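Local coordinates for protein clan CA, family C40, NlpC/P60 superfamily cysteine peptidase (Trichomonas vaginalis, PDB 6BIO) that probably acts as a cysteine peptidase of the NlpC/P60 type that cleaves bacterial peptidoglycan, at residues W188-L193 and V238-G243. Residues are numbered along the deposited sequence; the frame is centred on the assembly and turned at random.
Sequences WAYNRL and VGMYVG
The terminal methyl of M240, CE, bridges two neighbouring residues of the helix, lying 3.7 Å from CE2 of Y190 and 4.1 Å from CB of A189. It reaches the tyrosine ring obliquely, on the CD2–CE2 side. M240 leaves the strand with CG anti to its backbone N (chi1 -175°) and stays extended through chi2, so that the chain reaches from the strand toward the helix; a turn at chi3 (-64°) then sets CE against the helix. An unbranched, flexible methionine suits this place, because the backbones remain well apart, with the CA atoms of A189 and M240 9.7 Å from each other. A189 points toward the strand, and its small side chain lets the methyl come close to the helix. Y190 offers apolar ring carbons to M240, while its hydroxyl is satisfied by a hydrogen bond to the carbonyl O of G220, just before strand 222-225, a polar link between helix and sheet side. Further out, V162 of helix 154-163 touches both A189 and M240, and M186, one turn back from Y190, also packs on M240. Backbone pairing of G239 with I223 and of M240 with I248 holds the strand inside its antiparallel sheet. Such apolar packing of a helix on a central strand builds the alpha+beta core of the papain-like NlpC/P60 fold.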
ATOM      1  N   TRP A 188      -5.527   1.343  -4.952  1.00  5.41           N
ATOM      2  CA  TRP A 188      -5.223   2.508  -4.136  1.00  5.74           C
ATOM      3  C   TRP A 188      -5.276   2.157  -2.648  1.00  5.66           C
ATOM      4  O   TRP A 188      -4.405   2.548  -1.855  1.00  5.59           O
ATOM      5  CB  TRP A 188      -6.210   3.643  -4.481  1.00  5.55           C
ATOM      6  CG  TRP A 188      -6.119   4.748  -3.456  1.00  6.00           C
ATOM      7  CD1 TRP A 188      -5.210   5.735  -3.397  1.00  6.96           C
ATOM      8  CD2 TRP A 188      -6.913   4.859  -2.268  1.00  6.76           C
ATOM      9  NE1 TRP A 188      -5.383   6.464  -2.236  1.00  7.34           N
ATOM     10  CE2 TRP A 188      -6.413   5.941  -1.526  1.00  7.14           C
ATOM     11  CE3 TRP A 188      -8.006   4.152  -1.767  1.00  7.65           C
ATOM     12  CZ2 TRP A 188      -6.975   6.326  -0.309  1.00  8.04           C
ATOM     13  CZ3 TRP A 188      -8.539   4.542  -0.566  1.00  8.34           C
ATOM     14  CH2 TRP A 188      -8.002   5.600   0.160  1.00  8.51           C
ATOM     15  N   ALA A 189      -6.354   1.502  -2.217  1.00  5.48           N
ATOM     16  CA  ALA A 189      -6.524   1.249  -0.791  1.00  6.26           C
ATOM     17  C   ALA A 189      -5.346   0.438  -0.265  1.00  6.09           C
ATOM     18  O   ALA A 189      -4.796   0.713   0.807  1.00  6.19           O
ATOM     19  CB  ALA A 189      -7.845   0.529  -0.523  1.00  6.92           C
ATOM     20  N   TYR A 190      -4.958  -0.611  -1.002  1.00  5.26           N
ATOM     21  CA  TYR A 190      -3.826  -1.414  -0.553  1.00  5.40           C
ATOM     22  C   TYR A 190      -2.492  -0.683  -0.690  1.00  4.94           C
ATOM     23  O   TYR A 190      -1.584  -0.894   0.132  1.00  5.69           O
ATOM     24  CB  TYR A 190      -3.862  -2.821  -1.200  1.00  5.64           C
ATOM     25  CG  TYR A 190      -4.785  -3.719  -0.390  1.00  6.50           C
ATOM     26  CD1 TYR A 190      -4.307  -4.293   0.764  1.00  7.67           C
ATOM     27  CD2 TYR A 190      -6.104  -3.941  -0.740  1.00  5.91           C
ATOM     28  CE1 TYR A 190      -5.111  -5.043   1.561  1.00  7.47           C
ATOM     29  CE2 TYR A 190      -6.930  -4.698   0.068  1.00  6.55           C
ATOM     30  CZ  TYR A 190      -6.413  -5.284   1.202  1.00  6.59           C
ATOM     31  OH  TYR A 190      -7.195  -6.045   2.042  1.00  7.92           O
ATOM     32  N   ASN A 191      -2.376   0.253  -1.633  1.00  5.32           N
ATOM     33  CA  ASN A 191      -1.182   1.091  -1.708  1.00  4.79           C
ATOM     34  C   ASN A 191      -0.972   1.811  -0.383  1.00  4.80           C
ATOM     35  O   ASN A 191       0.159   1.930   0.095  1.00  5.78           O
ATOM     36  CB  ASN A 191      -1.307   2.115  -2.832  1.00  5.50           C
ATOM     37  CG  ASN A 191      -0.091   3.022  -2.866  1.00  5.49           C
ATOM     38  OD1 ASN A 191      -0.100   4.145  -2.354  1.00  6.52           O
ATOM     39  ND2 ASN A 191       0.988   2.518  -3.420  1.00  5.83           N
ATOM     40  N   ARG A 192      -2.053   2.290   0.236  1.00  5.19           N
ATOM     41  CA  ARG A 192      -1.951   2.999   1.505  1.00  5.89           C
ATOM     42  C   ARG A 192      -1.584   2.109   2.681  1.00  6.37           C
ATOM     43  O   ARG A 192      -1.242   2.625   3.760  1.00  8.00           O
ATOM     44  CB  ARG A 192      -3.264   3.708   1.745  1.00  6.62           C
ATOM     45  CG  ARG A 192      -3.523   4.910   0.820  1.00  6.70           C
ATOM     46  CD  ARG A 192      -2.475   5.963   0.947  1.00  8.28           C
ATOM     47  NE  ARG A 192      -2.770   7.202   0.252  1.00  8.73           N
ATOM     48  CZ  ARG A 192      -2.251   7.579  -0.902  1.00  8.80           C
ATOM     49  NH1 ARG A 192      -1.481   6.786  -1.594  1.00  8.25           N
ATOM     50  NH2 ARG A 192      -2.516   8.785  -1.368  1.00  8.93           N
ATOM     51  N   LEU A 193      -1.586   0.792   2.497  1.00  5.63           N
ATOM     52  CA  LEU A 193      -1.103  -0.189   3.464  1.00  6.08           C
ATOM     53  C   LEU A 193       0.208  -0.817   3.022  1.00  6.23           C
ATOM     54  O   LEU A 193       0.668  -1.805   3.619  1.00  7.06           O
ATOM     55  CB  LEU A 193      -2.170  -1.277   3.651  1.00  6.42           C
ATOM     56  CG  LEU A 193      -3.501  -0.717   4.186  1.00  7.59           C
ATOM     57  CD1 LEU A 193      -4.576  -1.782   4.178  1.00  9.25           C
ATOM     58  CD2 LEU A 193      -3.376  -0.130   5.608  1.00  9.08           C
ATOM     59  N   VAL A 238     -14.920  -5.625  -9.560  1.00  6.16           N
ATOM     60  CA  VAL A 238     -14.365  -5.986  -8.257  1.00  5.85           C
ATOM     61  C   VAL A 238     -14.897  -5.016  -7.228  1.00  6.23           C
ATOM     62  O   VAL A 238     -15.158  -3.853  -7.543  1.00  6.54           O
ATOM     63  CB  VAL A 238     -12.816  -5.969  -8.296  1.00  6.05           C
ATOM     64  CG1 VAL A 238     -12.289  -4.579  -8.624  1.00  7.01           C
ATOM     65  CG2 VAL A 238     -12.197  -6.497  -6.998  1.00  6.63           C
ATOM     66  N   GLY A 239     -15.036  -5.486  -5.984  1.00  7.19           N
ATOM     67  CA  GLY A 239     -15.334  -4.638  -4.842  1.00  7.24           C
ATOM     68  C   GLY A 239     -14.693  -5.210  -3.596  1.00  7.14           C
ATOM     69  O   GLY A 239     -14.118  -6.290  -3.631  1.00  7.47           O
ATOM     70  N   MET A 240     -14.761  -4.459  -2.493  1.00  6.89           N
ATOM     71  CA  MET A 240     -14.106  -4.853  -1.242  1.00  6.86           C
ATOM     72  C   MET A 240     -15.164  -5.110  -0.171  1.00  7.54           C
ATOM     73  O   MET A 240     -15.977  -4.237   0.121  1.00  7.33           O
ATOM     74  CB  MET A 240     -13.146  -3.768  -0.736  1.00  7.22           C
ATOM     75  CG  MET A 240     -12.384  -4.201   0.474  1.00  8.17           C
ATOM     76  SD  MET A 240     -11.256  -2.975   1.112  1.00  8.92           S
ATOM     77  CE  MET A 240     -10.105  -2.823  -0.242  1.00  9.37           C
ATOM     78  N   TYR A 241     -15.135  -6.299   0.420  1.00  7.48           N
ATOM     79  CA  TYR A 241     -16.047  -6.619   1.510  1.00  8.33           C
ATOM     80  C   TYR A 241     -15.733  -5.707   2.690  1.00  8.46           C
ATOM     81  O   TYR A 241     -14.565  -5.513   3.036  1.00  9.22           O
ATOM     82  CB  TYR A 241     -15.891  -8.095   1.900  1.00  9.58           C
ATOM     83  CG  TYR A 241     -16.989  -8.557   2.824  1.00 10.42           C
ATOM     84  CD1 TYR A 241     -18.284  -8.735   2.346  1.00 10.90           C
ATOM     85  CD2 TYR A 241     -16.733  -8.829   4.139  1.00 11.35           C
ATOM     86  CE1 TYR A 241     -19.299  -9.136   3.183  1.00 12.60           C
ATOM     87  CE2 TYR A 241     -17.747  -9.216   4.994  1.00 13.13           C
ATOM     88  CZ  TYR A 241     -19.038  -9.378   4.505  1.00 13.78           C
ATOM     89  OH  TYR A 241     -20.087  -9.777   5.348  1.00 16.14           O
ATOM     90  N   VAL A 242     -16.778  -5.197   3.343  1.00  9.77           N
ATOM     91  CA  VAL A 242     -16.582  -4.330   4.494  1.00 11.71           C
ATOM     92  C   VAL A 242     -17.399  -4.775   5.702  1.00 15.08           C
ATOM     93  O   VAL A 242     -17.511  -4.036   6.684  1.00 17.49           O
ATOM     94  CB  VAL A 242     -16.861  -2.859   4.153  1.00 12.00           C
ATOM     95  CG1 VAL A 242     -15.863  -2.369   3.105  1.00 12.46           C
ATOM     96  CG2 VAL A 242     -18.283  -2.657   3.677  1.00 13.33           C
ATOM     97  N   GLY A 243     -17.954  -5.976   5.655  1.00 15.39           N
ATOM     98  CA  GLY A 243     -18.682  -6.536   6.778  1.00 16.87           C
ATOM     99  C   GLY A 243     -20.173  -6.321   6.658  1.00 17.48           C
ATOM    100  O   GLY A 243     -20.664  -5.543   5.844  1.00 16.52           O
TER